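Long-range contacts in FrpC operon protein (Neisseria meningitidis, PDB 5EDF), which probably binds the RTX protein FrpC and may take part in adhesion, though its exact role remains unknown: residues 121-126 and 138-143; 128-133 and 204-209; 145-150 and 170-175; 157-162 and 185-190. One frame throughout, in Å; residues are numbered along the deposited sequence. Where two conformers were deposited one is given.

Contact 1 of 4, residues 121-126 and 138-143; sequences YGVKKM and DKRHIP
Arg140 CG stands anti to its own carbonyl carbon (chi1 -66°), which puts CG beside the backbone N, and Gly122 O meets Arg140 CG at 3.6 Å. A bend at chi3 (-66°) then turns NE back toward Asp138. Val123 CG2, anti to its carbonyl carbon, lies over one face of the Arg140 guanidinium, 3.9 Å above the plane and offset toward the rim. The same methyl meets Asp138, with CG2 to Asp138 CG at 3.7 Å, and the two side chains cross at about a right angle. Gly122 ends helix 114-120 in a Schellman motif, with positive phi (91°). Residues 121-123 lead from that helix into strand 124-126, an outermost strand of the large antiparallel sheet, beside the end of strand 133-138. Arg140 grips the carboxylate side-on: NE bonds Asp138 OD1 at 2.8 Å, and NH2 forms a salt bridge with Asp138 OD2. The arginine, itself exposed, probably favours the ionised form of this buried Asp138. Asp138 OD1 also accepts from Arg140 N at 3.1 Å, closing an Asx turn. NE and N reach OD1 from opposite faces of the carboxylate plane. A water links the backbones, donating to Gly122 O at 2.8 Å and accepting from Lys139 N.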
loop_
_atom_site.group_PDB
_atom_site.type_symbol
_atom_site.label_atom_id
_atom_site.label_comp_id
_atom_site.label_asym_id
_atom_site.label_seq_id
_atom_site.Cartn_x
_atom_site.Cartn_y
_atom_site.Cartn_z
ATOM N N TYR A 121 25.596 0.199 -9.591
ATOM C CA TYR A 121 25.397 1.621 -9.413
ATOM C C TYR A 121 26.126 2.188 -8.200
ATOM O O TYR A 121 26.132 3.405 -8.021
ATOM C CB TYR A 121 23.901 1.943 -9.283
ATOM C CG TYR A 121 23.062 1.863 -10.517
ATOM C CD1 TYR A 121 23.594 1.469 -11.746
ATOM C CD2 TYR A 121 21.708 2.204 -10.466
ATOM C CE1 TYR A 121 22.807 1.421 -12.888
ATOM C CE2 TYR A 121 20.932 2.163 -11.579
ATOM C CZ TYR A 121 21.476 1.776 -12.797
ATOM O OH TYR A 121 20.657 1.741 -13.910
ATOM N N GLY A 122 26.767 1.344 -7.376
ATOM C CA GLY A 122 27.427 1.828 -6.169
ATOM C C GLY A 122 26.563 1.838 -4.931
ATOM O O GLY A 122 26.965 2.397 -3.913
ATOM N N VAL A 123 25.404 1.196 -4.997
ATOM C CA VAL A 123 24.544 0.979 -3.829
ATOM C C VAL A 123 25.057 -0.299 -3.180
ATOM O O VAL A 123 25.559 -1.210 -3.866
ATOM C CB VAL A 123 23.107 0.852 -4.269
ATOM C CG1 VAL A 123 22.171 0.573 -3.095
ATOM C CG2 VAL A 123 22.689 2.146 -5.006
ATOM N N LYS A 124 25.068 -0.339 -1.852
ATOM C CA LYS A 124 25.752 -1.436 -1.166
ATOM C C LYS A 124 24.811 -2.400 -0.450
ATOM O O LYS A 124 23.810 -1.974 0.109
ATOM C CB LYS A 124 26.724 -0.866 -0.159
ATOM C CG LYS A 124 27.740 0.075 -0.716
ATOM C CD LYS A 124 28.617 -0.561 -1.817
ATOM C CE LYS A 124 29.591 0.427 -2.404
ATOM N NZ LYS A 124 30.586 0.897 -1.391
ATOM N N LYS A 125 25.106 -3.686 -0.505
ATOM C CA LYS A 125 24.329 -4.674 0.232
ATOM C C LYS A 125 24.632 -4.540 1.714
ATOM O O LYS A 125 25.780 -4.247 2.118
ATOM C CB LYS A 125 24.666 -6.069 -0.285
ATOM C CG LYS A 125 23.610 -7.088 -0.061
ATOM C CD LYS A 125 23.807 -8.272 -0.991
ATOM C CE LYS A 125 22.699 -9.259 -0.868
ATOM N NZ LYS A 125 22.622 -9.808 0.515
HETATM N N MSE A 126 23.602 -4.748 2.534
HETATM C CA MSE A 126 23.741 -4.714 3.994
HETATM C C MSE A 126 22.939 -5.843 4.615
HETATM O O MSE A 126 22.063 -6.407 3.972
HETATM C CB MSE A 126 23.239 -3.383 4.548
HETATM C CG MSE A 126 24.051 -2.204 4.042
HETATM SE SE MSE A 126 25.877 -2.337 4.622
HETATM C CE MSE A 126 25.711 -1.763 6.457
ATOM N N ASP A 138 21.991 3.064 -0.038
ATOM C CA ASP A 138 22.622 3.978 -0.963
ATOM C C ASP A 138 23.126 5.143 -0.123
ATOM O O ASP A 138 22.333 5.907 0.438
ATOM C CB ASP A 138 21.621 4.444 -2.006
ATOM C CG ASP A 138 22.238 5.276 -3.088
ATOM O OD1 ASP A 138 23.448 5.614 -3.049
ATOM O OD2 ASP A 138 21.489 5.590 -4.053
ATOM N N LYS A 139 24.438 5.253 -0.006
ATOM C CA LYS A 139 25.098 6.350 0.673
ATOM C C LYS A 139 26.053 7.059 -0.286
ATOM O O LYS A 139 27.059 7.649 0.148
ATOM C CB LYS A 139 25.889 5.817 1.884
ATOM C CG LYS A 139 25.035 5.499 3.073
ATOM C CD LYS A 139 25.850 4.850 4.208
ATOM C CE LYS A 139 26.660 5.839 5.010
ATOM N NZ LYS A 139 27.327 5.144 6.157
ATOM N N ARG A 140 25.764 7.008 -1.588
ATOM C CA ARG A 140 26.643 7.660 -2.539
ATOM C C ARG A 140 26.727 9.155 -2.297
ATOM O O ARG A 140 25.788 9.799 -1.833
ATOM C CB ARG A 140 26.244 7.366 -3.973
ATOM C CG ARG A 140 26.415 5.932 -4.342
ATOM C CD ARG A 140 25.825 5.667 -5.715
ATOM N NE ARG A 140 24.373 5.830 -5.736
ATOM C CZ ARG A 140 23.636 5.834 -6.834
ATOM N NH1 ARG A 140 24.180 5.717 -8.027
ATOM N NH2 ARG A 140 22.324 5.991 -6.717
ATOM N N HIS A 141 27.881 9.712 -2.640
ATOM C CA HIS A 141 28.206 11.088 -2.321
ATOM C C HIS A 141 27.710 12.074 -3.370
ATOM O O HIS A 141 27.968 11.924 -4.575
ATOM C CB HIS A 141 29.727 11.221 -2.123
ATOM C CG HIS A 141 30.209 10.615 -0.843
ATOM N ND1 HIS A 141 30.502 11.371 0.272
ATOM C CD2 HIS A 141 30.417 9.323 -0.492
ATOM C CE1 HIS A 141 30.882 10.572 1.255
ATOM N NE2 HIS A 141 30.837 9.325 0.818
ATOM N N ILE A 142 27.016 13.099 -2.881
ATOM C CA ILE A 142 26.598 14.255 -3.687
ATOM C C ILE A 142 27.073 15.496 -2.937
ATOM O O ILE A 142 26.570 15.779 -1.849
ATOM C CB ILE A 142 25.057 14.330 -3.858
ATOM C CG1 ILE A 142 24.497 12.987 -4.351
ATOM C CG2 ILE A 142 24.681 15.464 -4.841
ATOM C CD1 ILE A 142 22.981 12.978 -4.485
ATOM N N PRO A 143 28.063 16.218 -3.491
ATOM C CA PRO A 143 28.647 17.348 -2.760
ATOM C C PRO A 143 27.601 18.346 -2.237
ATOM O O PRO A 143 27.675 18.767 -1.077
ATOM C CB PRO A 143 29.563 18.001 -3.799
ATOM C CG PRO A 143 29.921 16.900 -4.753
ATOM C CD PRO A 143 28.776 15.924 -4.751
HETATM O O HOH W 1 26.262 3.460 -1.455
#

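Contact 2 of 4, residues 128-133 and 204-209; sequences SAYPEY and TQQELV
Ala129 and Gln205 bring the two backbones nearest, with their CA atoms 7.1 Å apart. Residues 130-133 form a type I beta turn. The other segment is the first turn of helix 205-224, where Thr204 is the N-cap and forms a capping box with Glu207. Gln205 CG is anti to the backbone N (chi1 -173°), and the extended chain beyond it brings the amide to the loop, where OE1 and NE2 each bond. Gln205 OE1 accepts from Ala129 N at 2.9 Å. The bond is nearly straight, and its donor stands 41° above the carbonyl plane. Gln205 NE2 donates to Ser128 OG, also at 2.9 Å and close to the amide plane. The buried amide thus has a partner for each of its polar atoms. Val209 comes tip to tip against two tyrosines. Its CG1 sits over the centre of the Tyr130 ring, 3.7 Å from the centroid. Its CG2 does the same to Tyr133, 3.8 Å from that centroid. Both are CH-pi contacts. The edge of Tyr130 is met by Gln205 NE2, and Tyr130 OH reaches Gln206 CA at 3.5 Å. Nearer the surface, Ala129 CB touches Gln206 NE2 at 3.7 Å. The loop joins strands 124-126 and 133-138, so the contact fastens the start of the helix to the edge region of the large antiparallel sheet. Tyr133 continues onto Tyr153 of strand 150-155 and Ile163 of strand 161-167, and it also touches His212 further along the helix.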
loop_
_atom_site.group_PDB
_atom_site.type_symbol
_atom_site.label_atom_id
_atom_site.label_comp_id
_atom_site.label_asym_id
_atom_site.label_seq_id
_atom_site.Cartn_x
_atom_site.Cartn_y
_atom_site.Cartn_z
ATOM N N SER A 128 20.167 -8.079 6.395
ATOM C CA SER A 128 18.712 -8.005 6.420
ATOM C C SER A 128 18.153 -8.731 7.617
ATOM O O SER A 128 18.605 -9.837 7.965
ATOM C CB SER A 128 18.142 -8.623 5.155
ATOM O OG SER A 128 16.726 -8.658 5.229
ATOM N N ALA A 129 17.127 -8.151 8.237
ATOM C CA ALA A 129 16.447 -8.765 9.353
ATOM C C ALA A 129 15.591 -9.974 8.947
ATOM O O ALA A 129 15.145 -10.715 9.808
ATOM C CB ALA A 129 15.563 -7.734 10.066
ATOM N N TYR A 130 15.330 -10.146 7.655
ATOM C CA TYR A 130 14.489 -11.212 7.097
ATOM C C TYR A 130 15.324 -11.848 5.989
ATOM O O TYR A 130 15.735 -11.144 5.065
ATOM C CB TYR A 130 13.205 -10.639 6.475
ATOM C CG TYR A 130 12.345 -9.883 7.432
ATOM C CD1 TYR A 130 11.272 -10.503 8.069
ATOM C CD2 TYR A 130 12.555 -8.544 7.670
ATOM C CE1 TYR A 130 10.462 -9.782 8.926
ATOM C CE2 TYR A 130 11.818 -7.857 8.533
ATOM C CZ TYR A 130 10.743 -8.459 9.171
ATOM O OH TYR A 130 9.963 -7.732 10.038
ATOM N N PRO A 131 15.651 -13.139 6.062
ATOM C CA PRO A 131 16.594 -13.676 5.080
ATOM C C PRO A 131 16.093 -13.646 3.630
ATOM O O PRO A 131 16.898 -13.507 2.724
ATOM C CB PRO A 131 16.843 -15.107 5.569
ATOM C CG PRO A 131 15.698 -15.429 6.434
ATOM C CD PRO A 131 15.241 -14.157 7.059
ATOM N N GLU A 132 14.775 -13.739 3.451
ATOM C CA GLU A 132 14.141 -13.613 2.129
ATOM C C GLU A 132 14.132 -12.212 1.520
ATOM O O GLU A 132 13.780 -12.068 0.362
ATOM C CB GLU A 132 12.713 -14.176 2.188
ATOM C CG GLU A 132 11.609 -13.316 2.857
ATOM C CD GLU A 132 11.562 -13.341 4.398
ATOM O OE1 GLU A 132 12.472 -13.890 5.059
ATOM O OE2 GLU A 132 10.593 -12.764 4.957
ATOM N N TYR A 133 14.488 -11.196 2.300
ATOM C CA TYR A 133 14.732 -9.890 1.763
ATOM C C TYR A 133 16.208 -9.614 1.697
ATOM O O TYR A 133 16.936 -9.862 2.665
ATOM C CB TYR A 133 14.095 -8.789 2.623
ATOM C CG TYR A 133 12.614 -8.586 2.430
ATOM C CD1 TYR A 133 12.133 -7.583 1.604
ATOM C CD2 TYR A 133 11.682 -9.386 3.082
ATOM C CE1 TYR A 133 10.795 -7.395 1.424
ATOM C CE2 TYR A 133 10.335 -9.203 2.895
ATOM C CZ TYR A 133 9.894 -8.200 2.058
ATOM O OH TYR A 133 8.521 -8.003 1.878
ATOM N N THR A 204 12.105 1.478 10.301
ATOM C CA THR A 204 12.966 0.322 10.304
ATOM C C THR A 204 12.522 -0.680 9.266
ATOM O O THR A 204 11.385 -0.638 8.772
ATOM C CB THR A 204 12.966 -0.395 11.659
ATOM O OG1 THR A 204 11.681 -0.992 11.872
ATOM C CG2 THR A 204 13.271 0.562 12.825
ATOM N N GLN A 205 13.393 -1.618 8.934
ATOM C CA GLN A 205 13.043 -2.693 8.047
ATOM C C GLN A 205 11.850 -3.478 8.590
ATOM O O GLN A 205 10.993 -3.930 7.820
ATOM C CB GLN A 205 14.215 -3.626 7.784
ATOM C CG GLN A 205 13.906 -4.663 6.733
ATOM C CD GLN A 205 15.051 -5.624 6.441
ATOM O OE1 GLN A 205 16.067 -5.649 7.144
ATOM N NE2 GLN A 205 14.863 -6.482 5.438
ATOM N N GLN A 206 11.807 -3.643 9.909
ATOM C CA GLN A 206 10.725 -4.391 10.526
ATOM C C GLN A 206 9.387 -3.691 10.323
ATOM O O GLN A 206 8.368 -4.339 10.055
ATOM C CB GLN A 206 10.997 -4.658 12.007
ATOM C CG GLN A 206 12.180 -5.599 12.282
ATOM C CD GLN A 206 13.536 -4.904 12.400
ATOM O OE1 GLN A 206 13.710 -3.732 12.036
ATOM N NE2 GLN A 206 14.511 -5.642 12.906
ATOM N N GLU A 207 9.364 -2.364 10.464
ATOM C CA GLU A 207 8.137 -1.598 10.204
ATOM C C GLU A 207 7.705 -1.714 8.749
ATOM O O GLU A 207 6.533 -1.937 8.466
ATOM C CB GLU A 207 8.339 -0.127 10.545
ATOM C CG GLU A 207 8.438 0.127 12.045
ATOM C CD GLU A 207 8.766 1.569 12.366
ATOM O OE1 GLU A 207 9.910 2.010 12.072
ATOM O OE2 GLU A 207 7.909 2.254 12.981
ATOM N N LEU A 208 8.660 -1.602 7.834
ATOM C CA LEU A 208 8.357 -1.614 6.397
ATOM C C LEU A 208 7.942 -2.998 5.888
ATOM O O LEU A 208 6.917 -3.149 5.235
ATOM C CB LEU A 208 9.562 -1.074 5.629
ATOM C CG LEU A 208 9.974 0.360 5.921
ATOM C CD1 LEU A 208 11.377 0.681 5.375
ATOM C CD2 LEU A 208 8.958 1.282 5.286
ATOM N N VAL A 209 8.734 -4.028 6.211
ATOM C CA VAL A 209 8.358 -5.407 5.871
ATOM C C VAL A 209 7.071 -5.818 6.560
ATOM O O VAL A 209 6.212 -6.470 5.949
ATOM C CB VAL A 209 9.519 -6.422 6.161
ATOM C CG1 VAL A 209 9.034 -7.862 5.964
ATOM C CG2 VAL A 209 10.673 -6.143 5.212
#

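Contact 3 of 4, residues 145-150 and 170-175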
loop_
_atom_site.group_PDB
_atom_site.type_symbol
_atom_site.label_atom_id
_atom_site.label_comp_id
_atom_site.label_asym_id
_atom_site.label_seq_id
_atom_site.Cartn_x
_atom_site.Cartn_y
_atom_site.Cartn_z
ATOM N N ASN A 145 24.349 17.774 -1.774
ATOM C CA ASN A 145 23.297 17.137 -0.971
ATOM C C ASN A 145 23.842 16.104 0.021
ATOM O O ASN A 145 23.870 14.902 -0.287
ATOM C CB ASN A 145 22.238 16.484 -1.880
ATOM C CG ASN A 145 21.054 15.912 -1.088
ATOM O OD1 ASN A 145 20.972 16.100 0.129
ATOM N ND2 ASN A 145 20.143 15.217 -1.773
ATOM N N PRO A 146 24.244 16.547 1.229
ATOM C CA PRO A 146 24.784 15.613 2.230
ATOM C C PRO A 146 23.717 14.704 2.845
ATOM O O PRO A 146 24.036 13.761 3.583
ATOM C CB PRO A 146 25.388 16.541 3.291
ATOM C CG PRO A 146 24.624 17.815 3.168
ATOM C CD PRO A 146 24.248 17.942 1.715
ATOM N N TYR A 147 22.455 14.969 2.517
ATOM C CA TYR A 147 21.336 14.241 3.111
ATOM C C TYR A 147 20.875 13.053 2.271
ATOM O O TYR A 147 20.050 12.252 2.726
ATOM C CB TYR A 147 20.187 15.211 3.346
ATOM C CG TYR A 147 20.622 16.406 4.157
ATOM C CD1 TYR A 147 21.020 16.257 5.482
ATOM C CD2 TYR A 147 20.685 17.670 3.587
ATOM C CE1 TYR A 147 21.445 17.342 6.233
ATOM C CE2 TYR A 147 21.115 18.778 4.329
ATOM C CZ TYR A 147 21.489 18.602 5.659
ATOM O OH TYR A 147 21.915 19.659 6.439
ATOM N N PHE A 148 21.431 12.899 1.067
ATOM C CA PHE A 148 21.075 11.778 0.210
ATOM C C PHE A 148 21.304 10.425 0.928
ATOM O O PHE A 148 22.402 10.103 1.347
ATOM C CB PHE A 148 21.899 11.845 -1.059
ATOM C CG PHE A 148 21.511 10.849 -2.081
ATOM C CD1 PHE A 148 20.356 11.012 -2.812
ATOM C CD2 PHE A 148 22.290 9.741 -2.309
ATOM C CE1 PHE A 148 19.990 10.081 -3.773
ATOM C CE2 PHE A 148 21.945 8.835 -3.255
ATOM C CZ PHE A 148 20.783 8.978 -3.978
ATOM N N HIS A 149 20.248 9.628 1.046
ATOM C CA HIS A 149 20.288 8.387 1.775
ATOM C C HIS A 149 19.039 7.579 1.426
ATOM O O HIS A 149 17.940 8.028 1.717
ATOM C CB HIS A 149 20.293 8.669 3.284
ATOM C CG HIS A 149 20.786 7.527 4.111
ATOM N ND1 HIS A 149 20.721 7.532 5.489
ATOM C CD2 HIS A 149 21.390 6.367 3.768
ATOM C CE1 HIS A 149 21.257 6.418 5.954
ATOM N NE2 HIS A 149 21.666 5.690 4.931
ATOM N N GLU A 150 19.226 6.415 0.839
ATOM C CA GLU A 150 18.095 5.595 0.390
ATOM C C GLU A 150 18.368 4.155 0.747
ATOM O O GLU A 150 19.535 3.722 0.832
ATOM C CB GLU A 150 17.847 5.774 -1.101
ATOM C CG GLU A 150 18.056 7.238 -1.504
ATOM C CD GLU A 150 17.304 7.687 -2.727
ATOM O OE1 GLU A 150 17.157 6.880 -3.664
ATOM O OE2 GLU A 150 16.890 8.874 -2.741
ATOM N N ILE A 170 16.773 17.988 1.392
ATOM C CA ILE A 170 17.907 18.463 0.583
ATOM C C ILE A 170 18.650 19.682 1.119
ATOM O O ILE A 170 19.697 20.042 0.576
ATOM C CB ILE A 170 17.494 18.740 -0.897
ATOM C CG1 ILE A 170 16.371 19.789 -0.978
ATOM C CG2 ILE A 170 17.110 17.434 -1.584
ATOM C CD1 ILE A 170 15.957 20.125 -2.401
ATOM N N ASN A 171 18.132 20.327 2.158
ATOM C CA ASN A 171 18.890 21.402 2.773
ATOM C C ASN A 171 18.783 21.412 4.272
ATOM O O ASN A 171 18.045 20.651 4.901
ATOM C CB ASN A 171 18.553 22.774 2.159
ATOM C CG ASN A 171 17.075 23.007 2.018
ATOM O OD1 ASN A 171 16.322 22.898 2.981
ATOM N ND2 ASN A 171 16.647 23.350 0.809
ATOM N N GLN A 172 19.470 22.358 4.765
ATOM C CA GLN A 172 19.849 22.346 6.143
ATOM C C GLN A 172 18.771 22.936 7.022
ATOM O O GLN A 172 18.586 22.507 8.165
ATOM C CB GLN A 172 21.148 23.128 6.273
ATOM C CG GLN A 172 22.336 22.423 5.607
ATOM C CD GLN A 172 22.443 22.636 4.097
ATOM O OE1 GLN A 172 21.660 23.375 3.495
ATOM N NE2 GLN A 172 23.428 21.984 3.482
ATOM N N THR A 173 18.088 23.893 6.562
ATOM C CA THR A 173 16.929 24.442 7.247
ATOM C C THR A 173 15.787 23.407 7.344
ATOM O O THR A 173 15.044 23.387 8.325
ATOM C CB THR A 173 16.450 25.732 6.543
ATOM O OG1 THR A 173 15.982 25.420 5.225
ATOM C CG2 THR A 173 17.588 26.767 6.454
ATOM N N GLU A 174 15.669 22.543 6.332
ATOM C CA GLU A 174 14.669 21.464 6.310
ATOM C C GLU A 174 14.920 20.395 7.376
ATOM O O GLU A 174 16.044 20.231 7.842
ATOM C CB GLU A 174 14.638 20.789 4.928
ATOM C CG GLU A 174 13.712 21.451 3.909
ATOM C CD GLU A 174 13.850 20.865 2.506
ATOM O OE1 GLU A 174 14.644 19.918 2.318
ATOM O OE2 GLU A 174 13.160 21.357 1.588
ATOM N N GLU A 175 13.871 19.660 7.741
ATOM C CA GLU A 175 13.997 18.526 8.660
ATOM C C GLU A 175 14.101 17.237 7.832
ATOM O O GLU A 175 13.781 17.245 6.642
ATOM C CB GLU A 175 12.780 18.443 9.594
ATOM C CG GLU A 175 12.385 19.768 10.254
ATOM C CD GLU A 175 13.509 20.390 11.071
ATOM O OE1 GLU A 175 14.270 19.633 11.710
ATOM O OE2 GLU A 175 13.629 21.637 11.088
#
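Tyr147 OH and Gln172 CG come within 2.9 Å of each other, unusually short for a hydroxyl beside an aliphatic carbon. Gln172 is poorly ordered, so the short distance is doubtful. No hydrogen bond crosses between the two segments, and the contact is carried by packing. Gln172 CG lies at the edge of the Tyr147 ring, near its plane, and the two side chains cross at about a right angle. Tyr147 points its CB at the facing loop, and CG lies anti to the carbonyl carbon (chi1 -54°). The ring runs beside the peptides of residues 170-172: its CE2 is 3.5 Å from Asn171 C, and its CD2 is 3.8 Å from Ile170 C. Pro146 CG covers part of one ring face from within the same segment. Asn145 ND2 touches Ile170 CG2 at 3.8 Å. Each loop is shaped by its own polar bonds. Asn145 OD1 accepts from Tyr147 N at 3.0 Å, an Asx turn at the start of a type I beta turn. Glu174 OE1 accepts from Ile170 N at 3.0 Å. Arg169 binds the carbonyls of Asn171 and Gln172 and makes a cation-pi contact with Tyr147. This is a surface contact between the loop joining strands 133-138 and 150-155 and the loop joining strands 161-167 and 178-186. Next along the chain, the backbone of His149 pairs with Asn167, and Glu150 forms a salt bridge with Arg166 on strand 161-167.

Contact 4 of 4, residues 157-162 and 185-190; sequences GENPAI and CINGFT
Asn159 and Pro160 press against Cys185 in the close-packed part of this contact. Its tight point is Asn159 CA, just 3.0 Å from Cys185 O. Cys185 N donates to Pro160 O at 3.0 Å. The touch of Pro160 CD on Cys185 CB is lighter, at 4.1 Å. Cys185 is buried and forms a disulfide with Cys108, which Pro160 also touches. The other side is more exposed and polar. Asn159 CG is anti to the carbonyl carbon (chi1 -72°), and the amide faces the type I' turn of residues 186-189. Asn159 OD1 accepts from Asn187 N at 2.9 Å, with the donor 45° above the carbonyl plane. Looser is the bond from Asn159 ND2 to Asn187 OD1 at 3.2 Å, nearly in line with the Asn187 side-chain C=O. Asn187 OD1 is also held by Gln220 of helix 205-224. A water donates to Asn159 OD1 at 2.9 Å and accepts weakly from Gly188 N. The turn is the tip of the hairpin of strands 178-186 and 189-193. Residues 157-160 lead into strand 161-167, the other neighbour of strand 178-186, where Ile162 helps line the azide pocket. Helix 205-224 packs across these strands, meeting Ala161, Ile186 and Phe189.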
loop_
_atom_site.group_PDB
_atom_site.type_symbol
_atom_site.label_atom_id
_atom_site.label_comp_id
_atom_site.label_asym_id
_atom_site.label_seq_id
_atom_site.Cartn_x
_atom_site.Cartn_y
_atom_site.Cartn_z
ATOM N N GLY A 157 11.022 -14.939 -4.851
ATOM C CA GLY A 157 9.966 -15.935 -4.624
ATOM C C GLY A 157 8.732 -15.750 -5.483
ATOM O O GLY A 157 8.762 -15.048 -6.495
ATOM N N GLU A 158 7.632 -16.334 -5.032
ATOM C CA GLU A 158 6.401 -16.386 -5.820
ATOM C C GLU A 158 5.757 -15.003 -5.944
ATOM O O GLU A 158 5.090 -14.702 -6.950
ATOM C CB GLU A 158 5.403 -17.352 -5.170
ATOM C CG GLU A 158 4.658 -18.237 -6.175
ATOM C CD GLU A 158 5.598 -19.083 -7.035
ATOM O OE1 GLU A 158 6.531 -19.706 -6.476
ATOM O OE2 GLU A 158 5.406 -19.127 -8.271
ATOM N N ASN A 159 6.009 -14.179 -4.921
ATOM C CA ASN A 159 5.382 -12.909 -4.724
ATOM C C ASN A 159 6.444 -11.815 -4.425
ATOM O O ASN A 159 6.545 -11.315 -3.297
ATOM C CB ASN A 159 4.341 -13.022 -3.597
ATOM C CG ASN A 159 3.110 -13.804 -4.006
ATOM O OD1 ASN A 159 2.794 -13.921 -5.177
ATOM N ND2 ASN A 159 2.395 -14.317 -3.022
ATOM N N PRO A 160 7.209 -11.412 -5.453
ATOM C CA PRO A 160 8.312 -10.520 -5.204
ATOM C C PRO A 160 7.855 -9.099 -4.802
ATOM O O PRO A 160 6.706 -8.698 -5.021
ATOM C CB PRO A 160 9.037 -10.468 -6.544
ATOM C CG PRO A 160 8.034 -10.771 -7.512
ATOM C CD PRO A 160 7.182 -11.843 -6.854
ATOM N N ALA A 161 8.760 -8.327 -4.226
ATOM C CA ALA A 161 8.452 -6.980 -3.791
ATOM C C ALA A 161 9.721 -6.175 -3.748
ATOM O O ALA A 161 10.808 -6.718 -3.449
ATOM C CB ALA A 161 7.815 -6.989 -2.397
ATOM N N ILE A 162 9.620 -4.874 -3.998
ATOM C CA ILE A 162 10.710 -3.953 -3.783
ATOM C C ILE A 162 10.194 -2.771 -2.969
ATOM O O ILE A 162 9.238 -2.076 -3.381
ATOM C CB ILE A 162 11.420 -3.513 -5.095
ATOM C CG1 ILE A 162 12.466 -2.428 -4.801
ATOM C CG2 ILE A 162 10.414 -3.039 -6.114
ATOM C CD1 ILE A 162 13.581 -2.307 -5.845
ATOM N N CYS A 185 4.228 -7.992 -6.512
ATOM C CA CYS A 185 3.395 -8.897 -7.300
ATOM C C CYS A 185 2.920 -9.976 -6.355
ATOM O O CYS A 185 3.736 -10.594 -5.678
ATOM C CB CYS A 185 4.190 -9.502 -8.459
ATOM S SG CYS A 185 4.882 -8.179 -9.535
ATOM N N ILE A 186 1.594 -10.106 -6.247
ATOM C CA ILE A 186 0.951 -11.001 -5.287
ATOM C C ILE A 186 -0.078 -11.811 -6.055
ATOM O O ILE A 186 -1.087 -11.271 -6.505
ATOM C CB ILE A 186 0.274 -10.207 -4.151
ATOM C CG1 ILE A 186 1.300 -9.375 -3.406
ATOM C CG2 ILE A 186 -0.502 -11.158 -3.203
ATOM C CD1 ILE A 186 0.768 -8.347 -2.436
ATOM N N ASN A 187 0.172 -13.099 -6.203
ATOM C CA ASN A 187 -0.836 -14.019 -6.746
ATOM C C ASN A 187 -1.367 -13.577 -8.116
ATOM O O ASN A 187 -2.558 -13.692 -8.364
ATOM C CB ASN A 187 -2.045 -14.156 -5.781
ATOM C CG ASN A 187 -1.735 -14.941 -4.504
ATOM O OD1 ASN A 187 -0.651 -14.839 -3.925
ATOM N ND2 ASN A 187 -2.725 -15.706 -4.042
ATOM N N GLY A 188 -0.503 -13.069 -8.995
ATOM C CA GLY A 188 -0.916 -12.646 -10.348
ATOM C C GLY A 188 -1.350 -11.187 -10.450
ATOM O O GLY A 188 -1.617 -10.676 -11.557
ATOM N N PHE A 189 -1.422 -10.528 -9.304
ATOM C CA PHE A 189 -1.780 -9.116 -9.240
ATOM C C PHE A 189 -0.550 -8.274 -9.041
ATOM O O PHE A 189 0.441 -8.738 -8.457
ATOM C CB PHE A 189 -2.775 -8.826 -8.102
ATOM C CG PHE A 189 -4.046 -9.600 -8.231
ATOM C CD1 PHE A 189 -5.050 -9.128 -9.028
ATOM C CD2 PHE A 189 -4.217 -10.845 -7.593
ATOM C CE1 PHE A 189 -6.237 -9.900 -9.214
ATOM C CE2 PHE A 189 -5.387 -11.589 -7.731
ATOM C CZ PHE A 189 -6.383 -11.117 -8.557
ATOM N N THR A 190 -0.563 -7.055 -9.534
ATOM C CA THR A 190 0.427 -6.074 -9.127
ATOM C C THR A 190 -0.191 -5.191 -8.059
ATOM O O THR A 190 -1.373 -4.839 -8.139
ATOM C CB THR A 190 0.938 -5.228 -10.287
ATOM O OG1 THR A 190 -0.139 -4.478 -10.858
ATOM C CG2 THR A 190 1.573 -6.102 -11.375
HETATM O O HOH W 2 2.620 -13.145 -7.927
#

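The four contacts run from residue 121 onward. Contact 1 closes a short loop from 121-126 to 138-143, tying the end of helix 114-120 to the end of strand 133-138. Contact 2 starts within that loop, at 128-133, and closes only at 204-209, so the two cross. It ties helix 205-224 to the sheet, and its long span holds contacts 3 and 4 entirely. These also cross each other, with centres about 33 Å apart. Contact 3 joins two loops and touches contact 1, with a probable hydrogen bond from Asp138 N to Glu150 O. Contact 4 ties the lead-in of strand 161-167 to the turn between strands 178-186 and 189-193.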